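Local atomic coordinates of malonyl-CoA-[acyl-carrier-protein] transacylase (Coxiella burnetii, PDB entry 3TQE), a protein that probably transfers the malonyl group from malonyl-CoA to the holo acyl carrier protein, which supplies malonyl units for fatty acid synthesis. Residues Y124-V129 and V200-H205; L208-A213 and Q254-V259; I140-A145 and E190-A195; N166-T171 and K290-Q295; L70-V75 and E113-V118. All coordinates share one frame; numbering follows the deposited sequence. Where two conformers were deposited one is given.

Contact 1: residues Y124-V129 and V200-H205. With GLY (glycine), chain B.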
# COMPACT_ATOMS: atom_id res chain seq x y z
N TYR A 124 10.47 -6.27 11.14
CA TYR A 124 10.75 -7.65 10.80
C TYR A 124 11.17 -7.77 9.34
O TYR A 124 12.04 -8.56 9.00
CB TYR A 124 9.53 -8.52 11.04
CG TYR A 124 9.02 -8.56 12.44
CD1 TYR A 124 9.81 -8.25 13.51
CD2 TYR A 124 7.73 -8.94 12.68
CE1 TYR A 124 9.29 -8.29 14.81
CE2 TYR A 124 7.24 -9.01 13.96
CZ TYR A 124 8.03 -8.69 15.02
OH TYR A 124 7.50 -8.74 16.29
N MSE A 125 10.50 -7.03 8.46
CA MSE A 125 10.85 -7.10 7.05
C MSE A 125 12.26 -6.63 6.80
O MSE A 125 12.98 -7.21 6.00
CB MSE A 125 9.86 -6.29 6.22
CG MSE A 125 8.49 -6.94 6.17
SE MSE A 125 7.20 -5.90 5.20
CE MSE A 125 8.22 -4.27 5.05
N GLN A 126 12.66 -5.58 7.50
CA GLN A 126 14.00 -5.05 7.37
C GLN A 126 15.06 -6.09 7.73
O GLN A 126 16.16 -6.09 7.17
CB GLN A 126 14.14 -3.87 8.31
CG GLN A 126 15.49 -3.22 8.29
CD GLN A 126 15.66 -2.45 7.07
OE1 GLN A 126 16.37 -2.85 6.12
NE2 GLN A 126 14.95 -1.33 7.02
N GLU A 127 14.73 -6.93 8.70
CA GLU A 127 15.67 -7.88 9.26
C GLU A 127 15.71 -9.19 8.52
O GLU A 127 16.59 -10.03 8.78
CB GLU A 127 15.34 -8.11 10.73
CG GLU A 127 15.54 -6.88 11.54
CD GLU A 127 15.31 -7.11 13.04
OE1 GLU A 127 15.28 -8.30 13.44
OE2 GLU A 127 15.17 -6.10 13.80
N ALA A 128 14.78 -9.40 7.58
CA ALA A 128 14.63 -10.73 7.01
C ALA A 128 15.81 -11.13 6.16
O ALA A 128 16.16 -12.29 6.16
CB ALA A 128 13.36 -10.82 6.20
N VAL A 129 16.37 -10.18 5.43
CA VAL A 129 17.45 -10.43 4.48
C VAL A 129 18.63 -9.55 4.85
O VAL A 129 18.46 -8.36 5.06
CB VAL A 129 16.97 -10.08 3.04
CG1 VAL A 129 18.07 -10.22 2.01
CG2 VAL A 129 15.78 -10.96 2.66
N VAL A 200 15.08 0.38 -2.72
CA VAL A 200 14.75 -0.31 -1.49
C VAL A 200 15.75 -1.45 -1.31
O VAL A 200 16.33 -1.95 -2.26
CB VAL A 200 13.32 -0.87 -1.51
CG1 VAL A 200 12.29 0.28 -1.60
CG2 VAL A 200 13.14 -1.86 -2.66
N SER A 201 16.01 -1.80 -0.06
CA SER A 201 16.90 -2.92 0.23
C SER A 201 16.05 -4.18 0.39
O SER A 201 16.50 -5.29 0.12
CB SER A 201 17.72 -2.65 1.51
OG SER A 201 16.89 -2.47 2.66
N VAL A 202 14.80 -4.00 0.82
CA VAL A 202 14.02 -5.12 1.34
C VAL A 202 13.25 -5.78 0.22
O VAL A 202 12.46 -5.12 -0.43
CB VAL A 202 13.02 -4.60 2.39
CG1 VAL A 202 12.12 -5.73 2.87
CG2 VAL A 202 13.79 -3.97 3.54
N PRO A 203 13.48 -7.07 -0.02
CA PRO A 203 12.79 -7.74 -1.11
C PRO A 203 11.43 -8.26 -0.66
O PRO A 203 11.25 -9.41 -0.31
CB PRO A 203 13.73 -8.88 -1.46
CG PRO A 203 14.33 -9.25 -0.14
CD PRO A 203 14.51 -7.94 0.59
N SER A 204 10.46 -7.38 -0.70
CA SER A 204 9.15 -7.71 -0.19
C SER A 204 8.36 -8.57 -1.17
O SER A 204 8.71 -8.65 -2.35
CB SER A 204 8.39 -6.43 0.16
OG SER A 204 8.31 -5.55 -0.93
N HIS A 205 7.33 -9.23 -0.66
CA HIS A 205 6.40 -9.99 -1.46
C HIS A 205 7.05 -11.09 -2.22
O HIS A 205 6.74 -11.30 -3.38
CB HIS A 205 5.64 -9.05 -2.40
CG HIS A 205 4.96 -7.98 -1.64
ND1 HIS A 205 3.99 -8.26 -0.72
CD2 HIS A 205 5.19 -6.65 -1.57
CE1 HIS A 205 3.62 -7.13 -0.13
NE2 HIS A 205 4.35 -6.15 -0.62
N GLY B . 6.24 -3.15 -1.03
CA GLY B . 6.10 -2.32 0.21
C GLY B . 5.72 -3.14 1.43
O GLY B . 5.18 -2.65 2.44
OXT GLY B . 5.93 -4.34 1.42

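Contact 2: residues L208-A213 and Q254-V259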
# COMPACT_ATOMS: atom_id res chain seq x y z
N LEU A 208 11.64 -14.64 0.40
CA LEU A 208 12.65 -14.15 1.33
C LEU A 208 12.07 -13.46 2.55
O LEU A 208 12.76 -13.29 3.54
CB LEU A 208 13.61 -13.20 0.64
CG LEU A 208 14.39 -13.84 -0.50
CD1 LEU A 208 15.32 -12.80 -1.06
CD2 LEU A 208 15.16 -15.07 0.00
N MSE A 209 10.80 -13.08 2.48
CA MSE A 209 10.15 -12.49 3.62
C MSE A 209 9.61 -13.53 4.60
O MSE A 209 9.06 -13.16 5.62
CB MSE A 209 9.01 -11.61 3.16
CG MSE A 209 9.40 -10.33 2.52
SE MSE A 209 10.45 -9.13 3.65
CE MSE A 209 12.19 -9.57 2.93
N GLN A 210 9.78 -14.82 4.32
CA GLN A 210 9.19 -15.80 5.20
C GLN A 210 9.62 -15.63 6.68
O GLN A 210 8.79 -15.77 7.56
CB GLN A 210 9.46 -17.21 4.72
CG GLN A 210 8.67 -18.25 5.50
CD GLN A 210 7.16 -18.13 5.33
OE1 GLN A 210 6.65 -18.02 4.22
NE2 GLN A 210 6.44 -18.15 6.45
N PRO A 211 10.88 -15.29 6.96
CA PRO A 211 11.22 -15.13 8.37
C PRO A 211 10.44 -14.00 9.03
O PRO A 211 10.08 -14.09 10.19
CB PRO A 211 12.70 -14.77 8.32
CG PRO A 211 13.18 -15.35 7.04
CD PRO A 211 12.06 -15.24 6.08
N ALA A 212 10.18 -12.94 8.28
CA ALA A 212 9.39 -11.84 8.78
C ALA A 212 7.94 -12.24 8.97
O ALA A 212 7.31 -11.85 9.93
CB ALA A 212 9.47 -10.67 7.83
N ALA A 213 7.43 -13.02 8.04
CA ALA A 213 6.06 -13.48 8.10
C ALA A 213 5.87 -14.33 9.36
O ALA A 213 4.86 -14.22 10.04
CB ALA A 213 5.71 -14.26 6.88
N GLN A 254 0.43 -12.07 2.54
CA GLN A 254 0.76 -10.90 1.76
C GLN A 254 2.24 -10.66 1.69
O GLN A 254 2.73 -10.20 0.68
CB GLN A 254 0.07 -9.67 2.38
CG GLN A 254 0.13 -8.43 1.56
CD GLN A 254 0.04 -7.17 2.42
OE1 GLN A 254 0.74 -7.02 3.42
NE2 GLN A 254 -0.79 -6.26 2.01
N LEU A 255 2.95 -10.98 2.77
CA LEU A 255 4.36 -10.68 2.89
C LEU A 255 5.18 -11.46 1.90
O LEU A 255 6.24 -11.02 1.50
CB LEU A 255 4.85 -10.99 4.29
CG LEU A 255 4.26 -10.10 5.37
CD1 LEU A 255 4.46 -10.76 6.74
CD2 LEU A 255 4.84 -8.72 5.27
N VAL A 256 4.71 -12.64 1.54
CA VAL A 256 5.50 -13.57 0.73
C VAL A 256 4.95 -13.82 -0.65
O VAL A 256 5.52 -14.62 -1.40
CB VAL A 256 5.71 -14.90 1.48
CG1 VAL A 256 6.55 -14.68 2.71
CG2 VAL A 256 4.36 -15.56 1.84
N ARG A 257 3.87 -13.14 -1.01
CA ARG A 257 3.22 -13.33 -2.28
C ARG A 257 3.01 -11.99 -2.95
O ARG A 257 3.01 -10.96 -2.30
CB ARG A 257 1.88 -14.04 -2.07
CG ARG A 257 2.05 -15.48 -1.67
CD ARG A 257 2.77 -16.26 -2.76
NE ARG A 257 1.83 -16.91 -3.66
CZ ARG A 257 1.61 -18.22 -3.70
NH1 ARG A 257 2.28 -19.03 -2.89
NH2 ARG A 257 0.73 -18.72 -4.55
N PRO A 258 2.80 -12.01 -4.26
CA PRO A 258 2.70 -10.74 -4.96
C PRO A 258 1.46 -9.96 -4.61
O PRO A 258 0.42 -10.53 -4.31
CB PRO A 258 2.66 -11.12 -6.44
CG PRO A 258 2.49 -12.50 -6.46
CD PRO A 258 2.87 -13.14 -5.19
N VAL A 259 1.60 -8.65 -4.69
CA VAL A 259 0.48 -7.74 -4.55
C VAL A 259 -0.23 -7.70 -5.89
O VAL A 259 0.29 -7.21 -6.89
CB VAL A 259 0.97 -6.34 -4.18
CG1 VAL A 259 -0.16 -5.32 -4.18
CG2 VAL A 259 1.64 -6.39 -2.84

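Contact 3: residues I140-A145 and E190-A195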
# COMPACT_ATOMS: atom_id res chain seq x y z
N ILE A 140 8.94 -2.17 -16.92
CA ILE A 140 7.84 -1.54 -17.63
C ILE A 140 7.90 -1.98 -19.07
O ILE A 140 8.96 -1.90 -19.69
CB ILE A 140 7.93 -0.02 -17.53
CG1 ILE A 140 7.86 0.39 -16.05
CG2 ILE A 140 6.83 0.62 -18.36
CD1 ILE A 140 7.76 1.86 -15.81
N GLY A 141 6.78 -2.48 -19.58
CA GLY A 141 6.65 -2.81 -20.99
C GLY A 141 6.58 -4.27 -21.37
O GLY A 141 6.48 -4.60 -22.58
N LEU A 142 6.63 -5.17 -20.39
CA LEU A 142 6.44 -6.59 -20.60
C LEU A 142 5.23 -7.05 -19.80
O LEU A 142 4.91 -6.46 -18.76
CB LEU A 142 7.66 -7.39 -20.14
CG LEU A 142 8.97 -7.14 -20.86
CD1 LEU A 142 10.04 -7.99 -20.22
CD2 LEU A 142 8.87 -7.44 -22.35
N ASN A 143 4.60 -8.13 -20.23
CA ASN A 143 3.47 -8.65 -19.48
C ASN A 143 3.92 -9.63 -18.41
O ASN A 143 5.11 -9.99 -18.33
CB ASN A 143 2.40 -9.23 -20.40
CG ASN A 143 2.88 -10.38 -21.23
OD1 ASN A 143 3.44 -11.35 -20.71
ND2 ASN A 143 2.63 -10.32 -22.52
N GLU A 144 3.00 -10.02 -17.54
CA GLU A 144 3.34 -10.84 -16.39
C GLU A 144 3.91 -12.19 -16.82
O GLU A 144 4.86 -12.67 -16.22
CB GLU A 144 2.12 -11.05 -15.48
CG GLU A 144 2.47 -11.64 -14.11
CD GLU A 144 1.27 -12.12 -13.29
OE1 GLU A 144 0.14 -11.58 -13.46
OE2 GLU A 144 1.46 -13.03 -12.45
N ALA A 145 3.33 -12.79 -17.85
CA ALA A 145 3.81 -14.08 -18.36
C ALA A 145 5.26 -13.99 -18.80
O ALA A 145 6.06 -14.89 -18.53
CB ALA A 145 2.94 -14.53 -19.51
N GLU A 190 14.66 -8.63 -23.62
CA GLU A 190 13.37 -9.02 -24.21
C GLU A 190 12.48 -7.84 -24.61
O GLU A 190 11.33 -8.04 -25.05
CB GLU A 190 12.63 -9.94 -23.24
CG GLU A 190 13.32 -11.26 -22.95
CD GLU A 190 13.42 -12.19 -24.16
OE1 GLU A 190 12.36 -12.52 -24.74
OE2 GLU A 190 14.56 -12.61 -24.51
N GLY A 191 12.97 -6.62 -24.46
CA GLY A 191 12.27 -5.44 -24.94
C GLY A 191 11.57 -4.55 -23.93
O GLY A 191 10.84 -3.63 -24.29
N ALA A 192 11.82 -4.78 -22.64
CA ALA A 192 11.28 -3.89 -21.64
C ALA A 192 11.73 -2.47 -21.89
O ALA A 192 12.89 -2.24 -22.23
CB ALA A 192 11.70 -4.34 -20.24
N LYS A 193 10.81 -1.51 -21.73
CA LYS A 193 11.15 -0.11 -21.87
C LYS A 193 12.01 0.36 -20.71
O LYS A 193 12.98 1.10 -20.89
CB LYS A 193 9.88 0.74 -22.02
CG LYS A 193 9.11 0.40 -23.28
CD LYS A 193 7.94 1.34 -23.55
CE LYS A 193 7.48 1.23 -25.01
NZ LYS A 193 6.04 1.56 -25.18
N ILE A 194 11.67 -0.09 -19.51
CA ILE A 194 12.42 0.22 -18.32
C ILE A 194 12.61 -1.08 -17.56
O ILE A 194 11.68 -1.87 -17.45
CB ILE A 194 11.66 1.21 -17.44
CG1 ILE A 194 11.54 2.57 -18.15
CG2 ILE A 194 12.32 1.36 -16.06
CD1 ILE A 194 12.85 3.28 -18.26
N ALA A 195 13.81 -1.31 -17.07
CA ALA A 195 14.07 -2.44 -16.16
C ALA A 195 15.16 -1.97 -15.23
O ALA A 195 16.35 -1.95 -15.60
CB ALA A 195 14.46 -3.69 -16.90
O HOH W 1 8.28 -2.82 -24.12

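Contact 4: residues N166-T171 and K290-Q295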
# COMPACT_ATOMS: atom_id res chain seq x y z
N ASN A 166 1.47 -4.17 -10.72
CA ASN A 166 1.00 -2.81 -10.47
C ASN A 166 0.12 -2.25 -11.54
O ASN A 166 -0.89 -1.59 -11.24
CB ASN A 166 2.16 -1.86 -10.22
CG ASN A 166 2.68 -1.97 -8.84
OD1 ASN A 166 2.00 -2.54 -7.97
ND2 ASN A 166 3.86 -1.45 -8.60
N SER A 167 0.47 -2.49 -12.77
CA SER A 167 -0.38 -2.08 -13.86
C SER A 167 -0.13 -3.06 -14.97
O SER A 167 0.69 -3.96 -14.87
CB SER A 167 -0.07 -0.66 -14.29
OG SER A 167 0.93 -0.66 -15.30
N THR A 168 -0.84 -2.90 -16.07
CA THR A 168 -0.86 -3.99 -17.01
C THR A 168 0.57 -4.30 -17.57
O THR A 168 1.00 -5.46 -17.71
CB THR A 168 -1.99 -3.68 -18.02
OG1 THR A 168 -2.71 -2.50 -17.59
CG2 THR A 168 -2.98 -4.86 -18.04
N ASP A 169 1.34 -3.26 -17.78
CA ASP A 169 2.70 -3.45 -18.25
C ASP A 169 3.71 -2.91 -17.25
O ASP A 169 4.78 -2.48 -17.64
CB ASP A 169 2.88 -2.83 -19.64
CG ASP A 169 2.95 -1.30 -19.61
OD1 ASP A 169 2.44 -0.66 -18.67
OD2 ASP A 169 3.51 -0.73 -20.58
N GLN A 170 3.38 -2.93 -15.96
CA GLN A 170 4.28 -2.44 -14.94
C GLN A 170 4.29 -3.45 -13.80
O GLN A 170 3.28 -3.65 -13.12
CB GLN A 170 3.85 -1.07 -14.44
CG GLN A 170 4.72 -0.47 -13.38
CD GLN A 170 4.29 0.95 -13.00
OE1 GLN A 170 3.81 1.71 -13.84
NE2 GLN A 170 4.48 1.30 -11.74
N THR A 171 5.43 -4.09 -13.59
CA THR A 171 5.53 -5.12 -12.58
C THR A 171 6.81 -4.85 -11.83
O THR A 171 7.81 -4.54 -12.44
CB THR A 171 5.58 -6.54 -13.23
OG1 THR A 171 4.36 -6.82 -13.94
CG2 THR A 171 5.81 -7.65 -12.19
N LYS A 290 -4.85 4.82 -13.54
CA LYS A 290 -5.07 5.46 -14.84
C LYS A 290 -4.48 4.64 -15.97
O LYS A 290 -5.01 4.65 -17.09
CB LYS A 290 -4.53 6.90 -14.83
CG LYS A 290 -5.09 7.80 -15.92
CD LYS A 290 -6.62 7.92 -15.82
CE LYS A 290 -7.09 9.26 -15.31
NZ LYS A 290 -8.45 9.58 -15.87
N ARG A 291 -3.37 3.96 -15.71
CA ARG A 291 -2.76 3.09 -16.71
C ARG A 291 -3.58 1.83 -16.93
O ARG A 291 -3.72 1.38 -18.07
CB ARG A 291 -1.31 2.77 -16.35
CG ARG A 291 -0.42 3.99 -16.44
CD ARG A 291 1.05 3.63 -16.42
NE ARG A 291 1.87 4.72 -16.92
CZ ARG A 291 2.70 5.43 -16.17
NH1 ARG A 291 2.84 5.16 -14.88
NH2 ARG A 291 3.42 6.42 -16.71
N ILE A 292 -4.16 1.29 -15.85
CA ILE A 292 -5.03 0.13 -15.93
C ILE A 292 -6.29 0.48 -16.71
O ILE A 292 -6.74 -0.31 -17.57
CB ILE A 292 -5.38 -0.39 -14.51
CG1 ILE A 292 -4.12 -0.93 -13.85
CG2 ILE A 292 -6.42 -1.52 -14.56
CD1 ILE A 292 -4.23 -1.07 -12.33
N ASP A 293 -6.85 1.65 -16.44
CA ASP A 293 -8.05 2.12 -17.14
C ASP A 293 -8.04 3.63 -17.31
O ASP A 293 -8.29 4.37 -16.36
CB ASP A 293 -9.31 1.71 -16.40
CG ASP A 293 -10.59 2.26 -17.05
OD1 ASP A 293 -10.53 2.74 -18.20
OD2 ASP A 293 -11.65 2.25 -16.39
N ARG A 294 -7.81 4.10 -18.53
CA ARG A 294 -7.70 5.53 -18.78
C ARG A 294 -9.02 6.27 -18.53
O ARG A 294 -9.02 7.48 -18.34
CB ARG A 294 -7.21 5.78 -20.22
CG ARG A 294 -6.72 7.20 -20.49
CD ARG A 294 -5.51 7.59 -19.63
NE ARG A 294 -4.40 6.63 -19.73
CZ ARG A 294 -3.19 6.81 -19.18
NH1 ARG A 294 -2.91 7.92 -18.49
NH2 ARG A 294 -2.25 5.89 -19.33
N GLN A 295 -10.13 5.54 -18.50
CA GLN A 295 -11.42 6.14 -18.24
C GLN A 295 -11.77 6.23 -16.75
O GLN A 295 -12.77 6.84 -16.38
CB GLN A 295 -12.52 5.38 -18.99
CG GLN A 295 -12.31 5.34 -20.52
CD GLN A 295 -12.05 6.72 -21.11
OE1 GLN A 295 -11.13 6.90 -21.92
NE2 GLN A 295 -12.85 7.70 -20.71

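Contact 5: residues L70-V75 and E113-V118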
# COMPACT_ATOMS: atom_id res chain seq x y z
N LEU A 70 3.10 6.12 7.05
CA LEU A 70 2.11 6.07 5.99
C LEU A 70 0.77 5.57 6.49
O LEU A 70 -0.29 6.05 6.06
CB LEU A 70 2.61 5.21 4.86
CG LEU A 70 3.58 5.93 3.97
CD1 LEU A 70 4.14 4.91 2.98
CD2 LEU A 70 2.92 7.12 3.24
N LEU A 71 0.78 4.60 7.40
CA LEU A 71 -0.49 4.17 7.96
C LEU A 71 -1.19 5.36 8.60
O LEU A 71 -2.40 5.59 8.42
CB LEU A 71 -0.29 3.06 8.98
CG LEU A 71 -1.52 2.68 9.78
CD1 LEU A 71 -2.52 2.05 8.85
CD2 LEU A 71 -1.16 1.79 10.95
N THR A 72 -0.44 6.14 9.35
CA THR A 72 -0.99 7.29 10.07
C THR A 72 -1.48 8.35 9.09
O THR A 72 -2.55 8.89 9.27
CB THR A 72 0.05 7.83 11.05
OG1 THR A 72 0.41 6.79 11.96
CG2 THR A 72 -0.50 9.00 11.85
N ALA A 73 -0.70 8.62 8.06
CA ALA A 73 -1.10 9.60 7.05
C ALA A 73 -2.38 9.17 6.36
O ALA A 73 -3.30 9.96 6.17
CB ALA A 73 0.00 9.79 6.04
N ASP A 74 -2.45 7.89 5.99
CA ASP A 74 -3.62 7.40 5.28
C ASP A 74 -4.85 7.49 6.18
O ASP A 74 -5.92 7.90 5.74
CB ASP A 74 -3.41 5.94 4.91
CG ASP A 74 -2.41 5.70 3.76
OD1 ASP A 74 -1.79 6.62 3.22
OD2 ASP A 74 -2.27 4.48 3.42
N VAL A 75 -4.72 7.08 7.44
CA VAL A 75 -5.84 7.13 8.36
C VAL A 75 -6.23 8.57 8.65
O VAL A 75 -7.40 8.90 8.74
CB VAL A 75 -5.50 6.38 9.63
CG1 VAL A 75 -6.52 6.66 10.70
CG2 VAL A 75 -5.41 4.90 9.32
N GLU A 113 -3.36 -0.00 17.67
CA GLU A 113 -2.85 -1.37 17.57
C GLU A 113 -2.21 -1.59 16.21
O GLU A 113 -1.14 -2.20 16.10
CB GLU A 113 -3.94 -2.37 17.88
CG GLU A 113 -4.41 -2.21 19.32
CD GLU A 113 -5.50 -3.13 19.78
OE1 GLU A 113 -5.96 -3.98 18.99
OE2 GLU A 113 -5.89 -2.96 20.97
N ALA A 114 -2.85 -1.08 15.18
CA ALA A 114 -2.30 -1.20 13.84
C ALA A 114 -0.99 -0.45 13.70
O ALA A 114 -0.10 -0.91 12.99
CB ALA A 114 -3.33 -0.77 12.79
N VAL A 115 -0.87 0.70 14.32
CA VAL A 115 0.38 1.45 14.28
C VAL A 115 1.51 0.61 14.83
O VAL A 115 2.60 0.51 14.23
CB VAL A 115 0.25 2.78 15.04
CG1 VAL A 115 1.62 3.44 15.27
CG2 VAL A 115 -0.67 3.69 14.31
N LYS A 116 1.28 0.01 15.99
CA LYS A 116 2.33 -0.82 16.59
C LYS A 116 2.63 -2.02 15.70
O LYS A 116 3.78 -2.43 15.54
CB LYS A 116 1.91 -1.28 17.96
CG LYS A 116 1.75 -0.18 18.95
CD LYS A 116 1.44 -0.76 20.32
CE LYS A 116 1.29 0.30 21.36
NZ LYS A 116 0.73 -0.32 22.61
N LEU A 117 1.59 -2.60 15.11
CA LEU A 117 1.75 -3.77 14.31
C LEU A 117 2.58 -3.46 13.04
O LEU A 117 3.41 -4.26 12.63
CB LEU A 117 0.39 -4.31 13.90
CG LEU A 117 0.39 -5.59 13.11
CD1 LEU A 117 1.01 -6.74 13.90
CD2 LEU A 117 -1.02 -5.88 12.67
N VAL A 118 2.32 -2.34 12.40
CA VAL A 118 3.05 -2.06 11.17
C VAL A 118 4.47 -1.60 11.46
O VAL A 118 5.33 -1.79 10.62
CB VAL A 118 2.32 -1.12 10.20
CG1 VAL A 118 0.97 -1.70 9.80
CG2 VAL A 118 2.22 0.30 10.72

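Contact 1: residues Y124-V129 and V200-H205
V202 lays its two methyls against the last turns of helix 111-128. CG1 is anti to the backbone N (chi1 176°) and meets the carbonyl of M125, with V202 CG1 3.6 Å from M125 O. CG2 turns to the neighbouring Q126. The Q126 side chain starts off away from the loop, but it bends at chi2 (74°) and crosses V202 at about a right angle. This brings Q126 OE1 to 3.8 Å from V202 CG2. The same OE1 faces S201 OG at 3.5 Å, too long to count as a hydrogen bond. Further along, V129 and P203 meet tip to tip, V129 CG2 lying 3.6 Å from P203 CG. P203 is the centre of an inverse gamma turn, and the chain then runs into S204 and H205. The bound glycine sits here. In the S204 conformer given, the glycine N donates to S204 OG over 3.2 Å. That N also lies at the edge of the H205 ring, in its plane. The glycine OXT makes a close, oblique approach to H205 NE2 at 3.2 Å. H205, a predicted active-site residue, bonds through NE2 to S96 OG and through ND1 to Q254 O. The helix meets the loop by van der Waals contact alone, part of it methyl against carbonyl and amide oxygens, while S204 and H205 present polar groups to the bound glycine.

Contact 2: residues L208-A213 and Q254-V259
M209 lays CB and CG against the carbonyl oxygen of L255. M209 CB stands 3.3 Å from L255 O, and CG is almost as near. Bends at chi2 (-60°) and chi3 then carry the selenium end of this selenomethionine away, to P203 and helix 111-128. L255 points at the first turn of helix 210-220. Its CD1 lies 3.4 Å from A213 CA and 3.7 Å from A213 CB. V256 packs beside them. Its CG1 is anti to the carbonyl carbon (chi1 -65°) and reaches Q210 N at 3.6 Å. The same methyl is 4.0 Å from M209 CB and 4.3 Å from A213 CB. The Q210 side chain meets V256 at an oblique angle, with Q210 OE1 3.7 Å from V256 CG1. The amide NE2 of Q210 is bonded to D214. No hydrogen bond joins the segments. The small side chain of A213 lets the leucine come close to the helix backbone. Next to L255, Q254 bonds through OE1 to R121 and through NE2 to S96 O. The loop 254-259 thus packs on the start of helix 210-220 beside the predicted active-site residues, consistent with the serine-histidine centre of the acyltransferase family.

Contact 3: residues I140-A145 and E190-A195
I140 and I194 form an antiparallel, hydrogen-bonded pair with a classic beta bulge, where strand 194-197 forms an edge of the mixed sheet beside strand 134-140. I140 N donates to I194 O at 2.8 Å, nearly straight at 168°. In return I194 N donates to I140 O at 3.3 Å. K193 N reaches the same oxygen at 2.8 Å, but the bend at its hydrogen (130°) makes this bond weak. I140 O therefore takes two donors, one good and one weak, and K193 and I194 both face one residue. The side chains of I140 and I194 lie alongside each other and point the same way, with CB to CB at 3.9 Å.

Next to the pair regular strand bonding stops, and a water bridges the segments. It donates to G141 O at 3.0 Å and to G191 O at 2.7 Å. Both glycines have positive phi. G191 ends helix 177-189 in a Schellman motif. At the far end of the other segment, N143 is the N-cap of helix 144-155, and its OD1 takes a backbone N of the first turn. Two backbone donors are satisfied from outside: G141 N by D169 O, and N143 N by E146 OE1.

L142 packs on A187 of helix 177-189 and on I147 and I150 of helix 144-155. Across the contact, L142 CG lies 4.0 Å from A192 CB, and its CD2 methyl rests 3.7 Å from E190 O.

Contact 4: residues N166-T171 and K290-Q295
The Q170 amide and the R291 guanidinium cross obliquely, their planes 60° apart. Q170 OE1 stands 3.7 Å from R291 NH1, beyond a hydrogen bond, and meets the guanidinium at neither a clear face nor a clear edge. Both side chains have a second conformer, so this pair is doubtful in detail. The guanidinium of R294 is the other flat group. One of its faces looks onto the end of helix 284-292, with K290 O 3.3 Å above the plane and shifted toward the rim.

The firmer packing is made by I292. Its CG1 is anti to the carbonyl carbon (chi1 -66°) and lies 3.9 Å from S167 CA. Its CD1 reaches on to N166 O at 3.6 Å. S167 CB also touches R291 CB, at 4.2 Å. T168 OG1 stays 4.0 Å from R291 O, in the last turn of the helix, and is not bonded to it.

The hairpin side is a type I turn from S167 to Q170 with a classic beta bulge: N166 N and S167 N both donate to Q170 O. On the helix side, D293 OD1 accepts from Q295 N at 2.8 Å in an Asx turn, and the donor comes from above the carboxylate plane. Inside the fold, N166 OD1 is held by H95.

No hydrogen bond crosses between hairpin and helix. N166 O is buried under the I292 methyl and has no polar partner in the model, which would be expected to cost some energy.

Contact 5: residues L70-V75 and E113-V118
L71 pushes one methyl into the tight part of this contact, against three residues of helix 111-128. Its CG is anti to the backbone N (chi1 171°), and with chi2 near 67° CD2 is directed at that helix. There L71 CD2 lies 3.5 Å from A114 O and 3.8 Å from A114 CB. V118 CG2 approaches the same methyl at 3.7 Å, and V115 CG2 does so at 3.9 Å.

The flank at T72 is looser. T72 and V115 cross at a slant and touch through a single pair, T72 OG1 and V115 CG2, 4.0 Å apart. The T72 hydroxyl is bonded to P68 O, within its own helix. On the far side of the second helix K116 points away and is exposed.

The axes of the two segments come within 10.2 Å, and their directions are 149° apart, so the two segments run roughly antiparallel. Helix 97-105 adds A101, V104 and Y100, and helix 31-44 covers T72 and V115. The touching residues are all buried. The union rests mainly on one leucine methyl set on the A114-V115 backbone beside two valine methyls, so the contact is van der Waals throughout.

In the fold
Contact 5 is the most central, a fully buried apolar union of two helices. Contact 3 lies farthest out and joins strands through backbone bonds and a water. Contacts 1 and 5 share helix 111-128, which also carries R121 of the ligand pocket between them. Contacts 1 and 2 touch each other beside the predicted active site, and both frame it. Contact 2 is buried, whereas contact 1 is only partly so. Contacts 3 and 4 belong to the same mixed sheet and touch there. Contact 4 packs that sheet's hairpin on a helix without hydrogen bonds, unlike the bonded strand pair of contact 3.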